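Local coordinates for exopolygalacturonate lyase (Vibrio vulnificus, PDB 5A29), which probably cleaves pectate (polygalacturonate) by beta-elimination, as a family 2 polysaccharide lyase that binds manganese, at residues 33-38 / 499-504; 37-42 / 88-93; 463-468 / 490-495; 504-509 / 520-525. One frame throughout, in Å; residues are numbered along the deposited sequence.

Contact 1 of 4, residues 33-38 / 499-504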
loop_
_atom_site.group_PDB
_atom_site.type_symbol
_atom_site.label_atom_id
_atom_site.label_comp_id
_atom_site.label_asym_id
_atom_site.label_seq_id
_atom_site.Cartn_x
_atom_site.Cartn_y
_atom_site.Cartn_z
ATOM N N VAL A 33 -4.448 -20.174 15.433
ATOM C CA VAL A 33 -3.174 -19.635 15.937
ATOM C C VAL A 33 -2.030 -20.614 15.675
ATOM O O VAL A 33 -0.892 -20.217 15.382
ATOM C CB VAL A 33 -3.243 -19.274 17.458
ATOM C CG1 VAL A 33 -1.862 -18.912 17.982
ATOM C CG2 VAL A 33 -4.207 -18.134 17.702
ATOM N N GLN A 34 -2.316 -21.907 15.741
ATOM C CA GLN A 34 -1.243 -22.854 15.473
ATOM C C GLN A 34 -0.837 -22.851 13.982
ATOM O O GLN A 34 0.340 -23.070 13.699
ATOM C CB GLN A 34 -1.701 -24.288 15.913
ATOM C CG GLN A 34 -0.726 -25.408 15.480
ATOM C CD GLN A 34 0.581 -25.283 16.247
ATOM O OE1 GLN A 34 0.562 -25.112 17.468
ATOM N NE2 GLN A 34 1.696 -25.198 15.531
ATOM N N ALA A 35 -1.780 -22.649 13.050
ATOM C CA ALA A 35 -1.369 -22.454 11.640
ATOM C C ALA A 35 -0.336 -21.322 11.513
ATOM O O ALA A 35 0.703 -21.443 10.802
ATOM C CB ALA A 35 -2.562 -22.166 10.755
ATOM N N VAL A 36 -0.634 -20.211 12.155
ATOM C CA VAL A 36 0.285 -19.071 12.128
ATOM C C VAL A 36 1.621 -19.377 12.797
ATOM O O VAL A 36 2.714 -18.989 12.307
ATOM C CB VAL A 36 -0.407 -17.825 12.754
ATOM C CG1 VAL A 36 0.591 -16.671 12.745
ATOM C CG2 VAL A 36 -1.608 -17.483 11.823
ATOM N N LYS A 37 1.571 -20.075 13.934
ATOM C CA LYS A 37 2.863 -20.480 14.580
ATOM C C LYS A 37 3.708 -21.401 13.677
ATOM O O LYS A 37 4.944 -21.213 13.532
ATOM C CB LYS A 37 2.567 -21.204 15.929
ATOM C CG LYS A 37 3.816 -21.823 16.598
ATOM C CD LYS A 37 3.362 -22.491 17.929
ATOM C CE LYS A 37 4.473 -23.119 18.790
ATOM N NZ LYS A 37 5.662 -23.580 18.022
ATOM N N THR A 38 3.036 -22.322 12.970
ATOM C CA THR A 38 3.725 -23.180 12.028
ATOM C C THR A 38 4.365 -22.372 10.882
ATOM O O THR A 38 5.497 -22.587 10.484
ATOM C CB THR A 38 2.759 -24.230 11.423
ATOM O OG1 THR A 38 2.249 -25.075 12.481
ATOM C CG2 THR A 38 3.453 -25.098 10.346
ATOM N N LYS A 499 -8.300 -22.678 2.805
ATOM C CA LYS A 499 -7.959 -22.363 1.403
ATOM C C LYS A 499 -6.530 -21.843 1.163
ATOM O O LYS A 499 -5.919 -22.181 0.147
ATOM C CB LYS A 499 -8.959 -21.354 0.812
ATOM C CG LYS A 499 -10.394 -21.859 0.747
ATOM C CD LYS A 499 -11.296 -20.891 -0.045
ATOM C CE LYS A 499 -11.351 -19.439 0.513
ATOM N NZ LYS A 499 -12.162 -18.418 -0.278
ATOM N N ARG A 500 -5.958 -21.043 2.088
ATOM C CA ARG A 500 -4.706 -20.355 1.774
ATOM C C ARG A 500 -3.521 -20.914 2.528
ATOM O O ARG A 500 -2.427 -20.558 2.231
ATOM C CB ARG A 500 -4.811 -18.894 2.208
ATOM C CG ARG A 500 -5.975 -18.240 1.457
ATOM C CD ARG A 500 -5.591 -16.900 0.970
ATOM N NE ARG A 500 -6.704 -16.283 0.265
ATOM C CZ ARG A 500 -6.772 -14.998 -0.004
ATOM N NH1 ARG A 500 -5.828 -14.189 0.448
ATOM N NH2 ARG A 500 -7.837 -14.506 -0.641
ATOM N N PHE A 501 -3.740 -21.688 3.584
ATOM C CA PHE A 501 -2.572 -22.219 4.270
ATOM C C PHE A 501 -2.163 -23.570 3.569
ATOM O O PHE A 501 -2.833 -24.565 3.760
ATOM C CB PHE A 501 -2.900 -22.500 5.739
ATOM C CG PHE A 501 -1.719 -22.964 6.577
ATOM C CD1 PHE A 501 -0.568 -22.232 6.625
ATOM C CD2 PHE A 501 -1.846 -24.082 7.415
ATOM C CE1 PHE A 501 0.510 -22.606 7.414
ATOM C CE2 PHE A 501 -0.763 -24.500 8.202
ATOM C CZ PHE A 501 0.404 -23.742 8.206
ATOM N N VAL A 502 -1.099 -23.560 2.779
ATOM C CA VAL A 502 -0.860 -24.613 1.782
ATOM C C VAL A 502 0.653 -24.866 1.879
ATOM O O VAL A 502 1.460 -23.897 1.853
ATOM C CB VAL A 502 -1.170 -24.098 0.355
ATOM C CG1 VAL A 502 -0.597 -25.082 -0.714
ATOM C CG2 VAL A 502 -2.675 -23.984 0.156
ATOM N N ARG A 503 1.032 -26.117 2.168
ATOM C CA ARG A 503 2.448 -26.530 2.210
ATOM C C ARG A 503 3.222 -25.667 3.213
ATOM O O ARG A 503 4.446 -25.412 3.066
ATOM C CB ARG A 503 3.075 -26.475 0.796
ATOM C CG ARG A 503 2.496 -27.531 -0.153
ATOM C CD ARG A 503 3.217 -27.458 -1.522
ATOM N NE ARG A 503 2.896 -26.221 -2.264
ATOM C CZ ARG A 503 1.779 -26.024 -2.972
ATOM N NH1 ARG A 503 0.817 -26.930 -3.015
ATOM N NH2 ARG A 503 1.609 -24.888 -3.654
ATOM N N GLY A 504 2.548 -25.305 4.304
ATOM C CA GLY A 504 3.289 -24.662 5.420
ATOM C C GLY A 504 3.391 -23.111 5.300
ATOM O O GLY A 504 3.926 -22.462 6.195
#
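Phe501, which opens a small beta hairpin straight after helix 484-500, lays its ring against Ala35 and Thr38 of helix 27-46. The hairpin turns through Arg503 and Gly504, whose backbone angles are those of a type I' turn. Phe501 is the first residue to leave helical conformation, and with CG anti to its backbone N (chi1 -176°) the ring extends from the hairpin toward the helix. Ala35 CB sits over one face of the Phe501 ring, 4.0 Å from its centroid and 17° off the normal, a CH-pi contact displaced toward the rim carbons CD2 and CE2. Thr38 meets the ring at its edge instead: the methyl Thr38 CG2, in the ring plane, lies 4.0 Å from Phe501 CZ. Ala35 O is also close, 3.5 Å from Phe501 CZ. No hydrogen bond joins the two segments, so the contact rests on van der Waals packing round the face and edge of one ring. The ring of Phe506 on the partner strand meets Phe501 at about 40° between planes. Asn42 ND2, one turn beyond Thr38, bonds to Gly504 O and ties the hairpin to helix 27-46, whose Val36 packs on Leu525 and Leu526 of helix 521-532.

Contact 2 of 4, residues 37-42 / 88-93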
loop_
_atom_site.group_PDB
_atom_site.type_symbol
_atom_site.label_atom_id
_atom_site.label_comp_id
_atom_site.label_asym_id
_atom_site.label_seq_id
_atom_site.Cartn_x
_atom_site.Cartn_y
_atom_site.Cartn_z
ATOM N N LYS A 37 1.571 -20.075 13.934
ATOM C CA LYS A 37 2.863 -20.480 14.580
ATOM C C LYS A 37 3.708 -21.401 13.677
ATOM O O LYS A 37 4.944 -21.213 13.532
ATOM C CB LYS A 37 2.567 -21.204 15.929
ATOM C CG LYS A 37 3.816 -21.823 16.598
ATOM C CD LYS A 37 3.362 -22.491 17.929
ATOM C CE LYS A 37 4.473 -23.119 18.790
ATOM N NZ LYS A 37 5.662 -23.580 18.022
ATOM N N THR A 38 3.036 -22.322 12.970
ATOM C CA THR A 38 3.725 -23.180 12.028
ATOM C C THR A 38 4.365 -22.372 10.882
ATOM O O THR A 38 5.497 -22.587 10.484
ATOM C CB THR A 38 2.759 -24.230 11.423
ATOM O OG1 THR A 38 2.249 -25.075 12.481
ATOM C CG2 THR A 38 3.453 -25.098 10.346
ATOM N N TYR A 39 3.590 -21.462 10.323
ATOM C CA TYR A 39 4.128 -20.554 9.288
ATOM C C TYR A 39 5.314 -19.799 9.818
ATOM O O TYR A 39 6.370 -19.732 9.150
ATOM C CB TYR A 39 2.988 -19.577 8.927
ATOM C CG TYR A 39 3.439 -18.388 8.113
ATOM C CD1 TYR A 39 3.822 -18.556 6.799
ATOM C CD2 TYR A 39 3.455 -17.108 8.669
ATOM C CE1 TYR A 39 4.171 -17.466 6.010
ATOM C CE2 TYR A 39 3.885 -15.993 7.895
ATOM C CZ TYR A 39 4.165 -16.201 6.550
ATOM O OH TYR A 39 4.540 -15.164 5.715
ATOM N N ILE A 40 5.178 -19.178 10.996
ATOM C CA ILE A 40 6.326 -18.427 11.527
ATOM C C ILE A 40 7.568 -19.311 11.675
ATOM O O ILE A 40 8.690 -18.912 11.312
ATOM C CB ILE A 40 5.935 -17.698 12.834
ATOM C CG1 ILE A 40 4.942 -16.523 12.533
ATOM C CG2 ILE A 40 7.146 -17.289 13.692
ATOM C CD1 ILE A 40 4.252 -15.990 13.815
ATOM N N ASP A 41 7.371 -20.527 12.220
ATOM C CA ASP A 41 8.489 -21.470 12.389
ATOM C C ASP A 41 9.139 -21.816 11.061
ATOM O O ASP A 41 10.338 -21.854 10.995
ATOM C CB ASP A 41 7.998 -22.767 13.056
ATOM C CG ASP A 41 7.639 -22.554 14.529
ATOM O OD1 ASP A 41 8.110 -21.550 15.120
ATOM O OD2 ASP A 41 6.857 -23.358 15.089
ATOM N N ASN A 42 8.334 -22.028 10.018
ATOM C CA ASN A 42 8.803 -22.311 8.680
ATOM C C ASN A 42 9.638 -21.157 8.139
ATOM O O ASN A 42 10.739 -21.357 7.640
ATOM C CB ASN A 42 7.635 -22.603 7.737
ATOM C CG ASN A 42 7.030 -23.998 7.983
ATOM O OD1 ASN A 42 7.708 -24.864 8.574
ATOM N ND2 ASN A 42 5.824 -24.229 7.534
ATOM N N GLN A 88 7.984 -6.173 5.994
ATOM C CA GLN A 88 7.411 -5.397 7.120
ATOM C C GLN A 88 6.168 -6.079 7.699
ATOM O O GLN A 88 5.875 -5.927 8.904
ATOM C CB GLN A 88 7.119 -3.927 6.686
ATOM C CG GLN A 88 8.371 -3.237 6.082
ATOM C CD GLN A 88 9.401 -2.972 7.180
ATOM O OE1 GLN A 88 9.081 -2.315 8.159
ATOM N NE2 GLN A 88 10.607 -3.565 7.075
ATOM N N ASN A 89 5.386 -6.736 6.837
ATOM C CA ASN A 89 4.202 -7.410 7.356
ATOM C C ASN A 89 4.538 -8.650 8.173
ATOM O O ASN A 89 3.777 -9.022 9.040
ATOM C CB ASN A 89 3.214 -7.734 6.283
ATOM C CG ASN A 89 2.637 -6.505 5.714
ATOM O OD1 ASN A 89 2.119 -5.647 6.459
ATOM N ND2 ASN A 89 2.644 -6.419 4.374
ATOM N N PHE A 90 5.663 -9.273 7.864
ATOM C CA PHE A 90 6.151 -10.356 8.737
ATOM C C PHE A 90 6.605 -9.867 10.105
ATOM O O PHE A 90 6.312 -10.519 11.115
ATOM C CB PHE A 90 7.247 -11.178 8.021
ATOM C CG PHE A 90 7.630 -12.439 8.772
ATOM C CD1 PHE A 90 6.733 -13.529 8.792
ATOM C CD2 PHE A 90 8.799 -12.497 9.539
ATOM C CE1 PHE A 90 7.058 -14.688 9.523
ATOM C CE2 PHE A 90 9.135 -13.640 10.241
ATOM C CZ PHE A 90 8.245 -14.730 10.254
ATOM N N LEU A 91 7.292 -8.696 10.168
ATOM C CA LEU A 91 7.538 -8.034 11.447
ATOM C C LEU A 91 6.256 -7.802 12.231
ATOM O O LEU A 91 6.181 -8.091 13.460
ATOM C CB LEU A 91 8.296 -6.723 11.275
ATOM C CG LEU A 91 9.641 -6.786 10.579
ATOM C CD1 LEU A 91 10.178 -5.334 10.473
ATOM C CD2 LEU A 91 10.645 -7.663 11.362
ATOM N N ARG A 92 5.224 -7.303 11.561
ATOM C CA ARG A 92 3.968 -7.087 12.216
ATOM C C ARG A 92 3.356 -8.408 12.709
ATOM O O ARG A 92 2.722 -8.397 13.721
ATOM C CB ARG A 92 2.979 -6.362 11.302
ATOM C CG ARG A 92 3.349 -4.884 11.016
ATOM C CD ARG A 92 2.307 -4.267 10.050
ATOM N NE ARG A 92 2.655 -2.826 9.827
ATOM C CZ ARG A 92 3.334 -2.396 8.728
ATOM N NH1 ARG A 92 3.658 -3.222 7.767
ATOM N NH2 ARG A 92 3.636 -1.104 8.552
ATOM N N ALA A 93 3.481 -9.507 11.945
ATOM C CA ALA A 93 2.949 -10.798 12.439
ATOM C C ALA A 93 3.710 -11.266 13.661
ATOM O O ALA A 93 3.072 -11.740 14.597
ATOM C CB ALA A 93 3.108 -11.858 11.341
#
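Tyr39 and Phe90 bring their rings together where helix 27-46 crosses helix 88-101; the short segments run at 128° with axes 11.8 Å apart at closest. The aromatic contact comes first. The two side chains pass each other head to tail, with ring centroids 5.9 Å apart and planes at 73°. Tyr39 CE2 stands at the edge of the Phe90 ring, near its plane, 3.8 Å from Phe90 CE1. Both residues hold CG anti to the backbone N (Tyr39 chi1 167°), which extends each ring toward the facing helix. Aliphatic packing adds Ile40, whose CG1 lies 4.1 Å from Phe90 CE1, while Ile40 CD1 reaches toward the backbone of Ala93, 4.5 Å from Ala93 O. No hydrogen bond crosses between the segments; Tyr39 OH makes a weak one to Ile517 O. Pro522 of helix 521-532 touches both Tyr39 and Ala93 and so adds a third helix to the packing. With four buried residues meeting through ring and aliphatic carbons, and with no polar bond to fix the two helices against each other, this crossing depends on the shape of its side chains and on their burial.

Contact 3 of 4, residues 463-468 / 490-495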
loop_
_atom_site.group_PDB
_atom_site.type_symbol
_atom_site.label_atom_id
_atom_site.label_comp_id
_atom_site.label_asym_id
_atom_site.label_seq_id
_atom_site.Cartn_x
_atom_site.Cartn_y
_atom_site.Cartn_z
ATOM N N SER A 463 -18.412 -18.495 1.213
ATOM C CA SER A 463 -17.201 -19.185 0.828
ATOM C C SER A 463 -16.108 -18.341 0.181
ATOM O O SER A 463 -14.987 -18.767 0.118
ATOM C CB SER A 463 -17.495 -20.363 -0.101
ATOM O OG SER A 463 -18.040 -19.837 -1.269
ATOM N N SER A 464 -16.367 -17.127 -0.262
ATOM C CA SER A 464 -15.211 -16.383 -0.777
ATOM C C SER A 464 -14.836 -15.438 0.332
ATOM O O SER A 464 -15.618 -14.539 0.694
ATOM C CB SER A 464 -15.516 -15.634 -2.068
ATOM O OG SER A 464 -16.874 -15.255 -2.033
ATOM N N VAL A 465 -13.700 -15.721 0.942
ATOM C CA VAL A 465 -13.254 -14.938 2.072
ATOM C C VAL A 465 -11.876 -14.449 1.757
ATOM O O VAL A 465 -11.133 -15.053 0.946
ATOM C CB VAL A 465 -13.300 -15.760 3.414
ATOM C CG1 VAL A 465 -14.758 -16.102 3.728
ATOM C CG2 VAL A 465 -12.489 -17.027 3.307
ATOM N N SER A 466 -11.467 -13.395 2.444
ATOM C CA SER A 466 -10.110 -12.900 2.266
ATOM C C SER A 466 -9.627 -12.312 3.594
ATOM O O SER A 466 -10.426 -12.188 4.528
ATOM C CB SER A 466 -10.138 -11.795 1.207
ATOM O OG SER A 466 -10.908 -10.747 1.766
ATOM N N PRO A 467 -8.345 -11.923 3.691
ATOM C CA PRO A 467 -7.921 -11.176 4.902
ATOM C C PRO A 467 -8.802 -9.930 5.156
ATOM O O PRO A 467 -9.109 -9.559 6.351
ATOM C CB PRO A 467 -6.458 -10.792 4.573
ATOM C CG PRO A 467 -6.007 -11.890 3.615
ATOM C CD PRO A 467 -7.226 -12.120 2.738
ATOM N N MET A 468 -9.217 -9.262 4.067
ATOM C CA MET A 468 -10.075 -8.070 4.172
ATOM C C MET A 468 -11.420 -8.418 4.792
ATOM O O MET A 468 -12.004 -7.546 5.490
ATOM C CB MET A 468 -10.337 -7.417 2.814
ATOM C CG MET A 468 -9.071 -6.868 2.172
ATOM S SD MET A 468 -8.272 -5.601 3.262
ATOM C CE MET A 468 -6.828 -6.563 3.575
ATOM N N ARG A 490 -15.032 -15.694 12.681
ATOM C CA ARG A 490 -14.449 -17.014 13.022
ATOM C C ARG A 490 -14.693 -18.028 11.885
ATOM O O ARG A 490 -13.747 -18.743 11.483
ATOM C CB ARG A 490 -15.115 -17.587 14.316
ATOM C CG ARG A 490 -14.538 -16.984 15.570
ATOM C CD ARG A 490 -15.435 -17.419 16.754
ATOM N NE ARG A 490 -14.661 -17.678 17.940
ATOM C CZ ARG A 490 -15.084 -17.430 19.189
ATOM N NH1 ARG A 490 -16.277 -16.875 19.414
ATOM N NH2 ARG A 490 -14.300 -17.735 20.218
ATOM N N ALA A 491 -15.917 -18.085 11.366
ATOM C CA ALA A 491 -16.212 -18.998 10.284
ATOM C C ALA A 491 -15.384 -18.656 9.033
ATOM O O ALA A 491 -14.814 -19.540 8.356
ATOM C CB ALA A 491 -17.685 -18.933 9.952
ATOM N N ALA A 492 -15.339 -17.357 8.711
ATOM C CA ALA A 492 -14.493 -16.895 7.602
ATOM C C ALA A 492 -13.031 -17.224 7.814
ATOM O O ALA A 492 -12.356 -17.579 6.822
ATOM C CB ALA A 492 -14.643 -15.393 7.389
ATOM N N ALA A 493 -12.489 -16.984 9.028
ATOM C CA ALA A 493 -11.057 -17.257 9.294
ATOM C C ALA A 493 -10.772 -18.778 9.106
ATOM O O ALA A 493 -9.706 -19.145 8.622
ATOM C CB ALA A 493 -10.683 -16.853 10.711
ATOM N N ASP A 494 -11.704 -19.625 9.539
ATOM C CA ASP A 494 -11.502 -21.103 9.335
ATOM C C ASP A 494 -11.408 -21.468 7.847
ATOM O O ASP A 494 -10.483 -22.187 7.421
ATOM C CB ASP A 494 -12.620 -21.899 9.995
ATOM C CG ASP A 494 -12.516 -21.911 11.539
ATOM O OD1 ASP A 494 -11.407 -21.647 12.127
ATOM O OD2 ASP A 494 -13.556 -22.270 12.148
ATOM N N LYS A 495 -12.284 -20.878 7.051
ATOM C CA LYS A 495 -12.195 -20.997 5.584
ATOM C C LYS A 495 -10.949 -20.426 4.990
ATOM O O LYS A 495 -10.349 -21.039 4.095
ATOM C CB LYS A 495 -13.418 -20.419 4.880
ATOM C CG LYS A 495 -14.595 -21.350 4.978
ATOM C CD LYS A 495 -15.918 -20.768 4.517
ATOM C CE LYS A 495 -17.117 -21.630 4.970
ATOM N NZ LYS A 495 -17.731 -21.154 6.255
#
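Val465 packs on Ala492 and Lys495 at one end of an alpha-helical hairpin, where the loop leading into helix 467-480 lies along the antiparallel helix 484-500. The valine uses both branches. At chi1 -65°, Val465 CG1 is anti to the carbonyl carbon and rests 3.7 Å from Ala492 CB, whereas Val465 CG2 falls between the backbone N and the carbonyl carbon and lies 3.6 Å from Ala492 O. Val465 CG2 also reaches the next turn of the helix, 3.9 Å from Lys495 CB, so the forked side chain straddles neighbouring turns. Lys495 crosses it at about a right angle. Its CG is anti to the carbonyl carbon, the chain runs extended as far as CE, and the turn at chi4 (95°) directs NZ toward Met460 O, a weak hydrogen bond. The next residue after Val465, Ser466, is the N-cap of helix 467-480: its side chain caps a backbone N of the first turn, and its own N is bonded to Thr469 OG1, consistent with a capping box. Ser463 O, two residues before Val465, accepts a hydrogen bond from Lys499 NZ. On the outer, more exposed side, the aliphatic stem of Lys495 passes Ser463, with Lys495 CD 4.2 Å from Ser463 CA.

Contact 4 of 4, residues 504-509 / 520-525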
loop_
_atom_site.group_PDB
_atom_site.type_symbol
_atom_site.label_atom_id
_atom_site.label_comp_id
_atom_site.label_asym_id
_atom_site.label_seq_id
_atom_site.Cartn_x
_atom_site.Cartn_y
_atom_site.Cartn_z
ATOM N N GLY A 504 2.548 -25.305 4.304
ATOM C CA GLY A 504 3.289 -24.662 5.420
ATOM C C GLY A 504 3.391 -23.111 5.300
ATOM O O GLY A 504 3.926 -22.462 6.195
ATOM N N TYR A 505 2.821 -22.563 4.219
ATOM C CA TYR A 505 2.853 -21.100 3.957
ATOM C C TYR A 505 1.500 -20.605 3.545
ATOM O O TYR A 505 0.579 -21.378 3.333
ATOM C CB TYR A 505 3.846 -20.811 2.799
ATOM C CG TYR A 505 5.273 -21.021 3.253
ATOM C CD1 TYR A 505 5.958 -19.997 3.903
ATOM C CD2 TYR A 505 5.894 -22.301 3.140
ATOM C CE1 TYR A 505 7.227 -20.205 4.401
ATOM C CE2 TYR A 505 7.156 -22.512 3.660
ATOM C CZ TYR A 505 7.828 -21.459 4.240
ATOM O OH TYR A 505 9.064 -21.625 4.785
ATOM N N PHE A 506 1.364 -19.267 3.401
ATOM C CA PHE A 506 0.120 -18.706 2.932
ATOM C C PHE A 506 0.245 -18.299 1.454
ATOM O O PHE A 506 1.166 -17.547 1.106
ATOM C CB PHE A 506 -0.239 -17.475 3.795
ATOM C CG PHE A 506 -0.722 -17.876 5.177
ATOM C CD1 PHE A 506 -2.025 -18.351 5.349
ATOM C CD2 PHE A 506 0.145 -17.856 6.247
ATOM C CE1 PHE A 506 -2.512 -18.717 6.602
ATOM C CE2 PHE A 506 -0.295 -18.293 7.504
ATOM C CZ PHE A 506 -1.613 -18.725 7.685
ATOM N N LEU A 507 -0.645 -18.829 0.615
ATOM C CA LEU A 507 -0.561 -18.652 -0.836
ATOM C C LEU A 507 -1.909 -18.238 -1.318
ATOM O O LEU A 507 -2.926 -18.749 -0.813
ATOM C CB LEU A 507 -0.225 -19.993 -1.528
ATOM C CG LEU A 507 1.188 -20.532 -1.251
ATOM C CD1 LEU A 507 1.258 -21.886 -1.988
ATOM C CD2 LEU A 507 2.240 -19.595 -1.861
ATOM N N ALA A 508 -1.919 -17.319 -2.305
ATOM C CA ALA A 508 -3.178 -16.804 -2.870
ATOM C C ALA A 508 -3.836 -17.874 -3.789
ATOM O O ALA A 508 -5.035 -17.832 -4.015
ATOM C CB ALA A 508 -2.921 -15.479 -3.664
ATOM N N ASN A 509 -3.063 -18.852 -4.259
ATOM C CA ASN A 509 -3.624 -19.900 -5.152
ATOM C C ASN A 509 -2.801 -21.139 -4.801
ATOM O O ASN A 509 -1.567 -21.045 -4.762
ATOM C CB ASN A 509 -3.321 -19.520 -6.636
ATOM C CG ASN A 509 -3.884 -20.540 -7.656
ATOM O OD1 ASN A 509 -3.902 -21.749 -7.415
ATOM N ND2 ASN A 509 -4.323 -20.040 -8.801
ATOM N N ILE A 520 -0.394 -11.286 4.266
ATOM C CA ILE A 520 -1.095 -10.583 5.365
ATOM C C ILE A 520 -2.103 -11.475 6.095
ATOM O O ILE A 520 -2.657 -11.091 7.113
ATOM C CB ILE A 520 -1.815 -9.354 4.838
ATOM C CG1 ILE A 520 -2.808 -9.793 3.775
ATOM C CG2 ILE A 520 -0.798 -8.326 4.321
ATOM C CD1 ILE A 520 -3.817 -8.744 3.490
ATOM N N GLU A 521 -2.354 -12.679 5.587
ATOM C CA GLU A 521 -3.261 -13.618 6.300
ATOM C C GLU A 521 -2.853 -13.746 7.790
ATOM O O GLU A 521 -3.748 -13.723 8.636
ATOM C CB GLU A 521 -3.217 -15.036 5.663
ATOM C CG GLU A 521 -3.983 -15.116 4.345
ATOM C CD GLU A 521 -3.140 -14.686 3.095
ATOM O OE1 GLU A 521 -2.003 -14.189 3.222
ATOM O OE2 GLU A 521 -3.686 -14.771 1.968
ATOM N N PRO A 522 -1.544 -13.877 8.099
ATOM C CA PRO A 522 -1.145 -14.010 9.504
ATOM C C PRO A 522 -1.560 -12.821 10.328
ATOM O O PRO A 522 -2.082 -12.993 11.462
ATOM C CB PRO A 522 0.394 -14.015 9.449
ATOM C CG PRO A 522 0.702 -14.545 8.070
ATOM C CD PRO A 522 -0.387 -13.998 7.194
ATOM N N LEU A 523 -1.211 -11.618 9.876
ATOM C CA LEU A 523 -1.757 -10.439 10.619
ATOM C C LEU A 523 -3.264 -10.459 10.759
ATOM O O LEU A 523 -3.799 -10.142 11.837
ATOM C CB LEU A 523 -1.226 -9.121 10.018
ATOM C CG LEU A 523 -1.625 -7.835 10.819
ATOM C CD1 LEU A 523 -0.963 -7.845 12.207
ATOM C CD2 LEU A 523 -1.163 -6.561 10.011
ATOM N N ALA A 524 -4.019 -10.754 9.683
ATOM C CA ALA A 524 -5.468 -10.736 9.826
ATOM C C ALA A 524 -5.898 -11.811 10.864
ATOM O O ALA A 524 -6.802 -11.560 11.702
ATOM C CB ALA A 524 -6.144 -11.052 8.509
ATOM N N LEU A 525 -5.328 -13.036 10.731
ATOM C CA LEU A 525 -5.678 -14.111 11.715
ATOM C C LEU A 525 -5.357 -13.739 13.152
ATOM O O LEU A 525 -6.136 -14.045 14.091
ATOM C CB LEU A 525 -4.986 -15.474 11.322
ATOM C CG LEU A 525 -5.586 -15.993 10.029
ATOM C CD1 LEU A 525 -4.624 -17.097 9.491
ATOM C CD2 LEU A 525 -6.991 -16.576 10.128
#
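Phe506 spreads its ring over the first turn of helix 521-532, overlapping Glu521 and Pro522 with one face. It stands on strand 505-506, the second strand of the beta hairpin that follows helix 484-500, so the contact joins hairpin to helix start. Glu521 CB lies 3.9 Å from the centroid of the Phe506 ring, 28° off the normal, in a CH-pi contact, and closest to the CD1 side of the ring. Pro522 covers the other side of the same face: its CD sits above the plane, and Pro522 CG approaches Phe506 CD2 to 3.8 Å. The side chains of Phe506 and Glu521 run past one another head to tail. Glu521 bends at chi2 (86°), which folds its carboxylate back beside the root of the phenylalanine, nearly parallel to the ring (9° between planes), with Glu521 OE1 3.8 Å from Phe506 CB. Glu521 OE2 forms a salt bridge with Arg500 NH1, so the buried charge is paired, and its place at a helix N-terminus would probably stabilise it further. Proline suits this first turn, where a backbone N-H has no carbonyl of the preceding turn to bind. Tyr39 of helix 27-46 meets Phe506 edge-to-face, adding a third element. Just past the strand, Leu507 N bonds to the carbonyl O of Arg500, the last residue of helix 484-500. One turn further along helix 521-532, Leu525 comes from the opposite direction and brings Leu525 CD1 to 3.9 Å from Phe506 CZ.

In the fold
Contacts 2 and 4 are fully buried, while contacts 1 and 3 are only partly so and their centres lie farther from the chain's centre, about 24 Å and 21 Å against 19 Å and 17 Å. Helix 27-46 serves both contact 1 and contact 2; helix 484-500 serves contacts 1 and 3; the hairpin 501-506 joins contact 1 to contact 4. Contacts 1, 2 and 4 touch one another and are mainly aromatic, whereas contact 3 relies on aliphatic groups and a lysine stem. None has a hydrogen bond between its own segments; polar links run between contacts. Contacts 2 and 3 do not touch, their nearest atoms being about 9 Å apart.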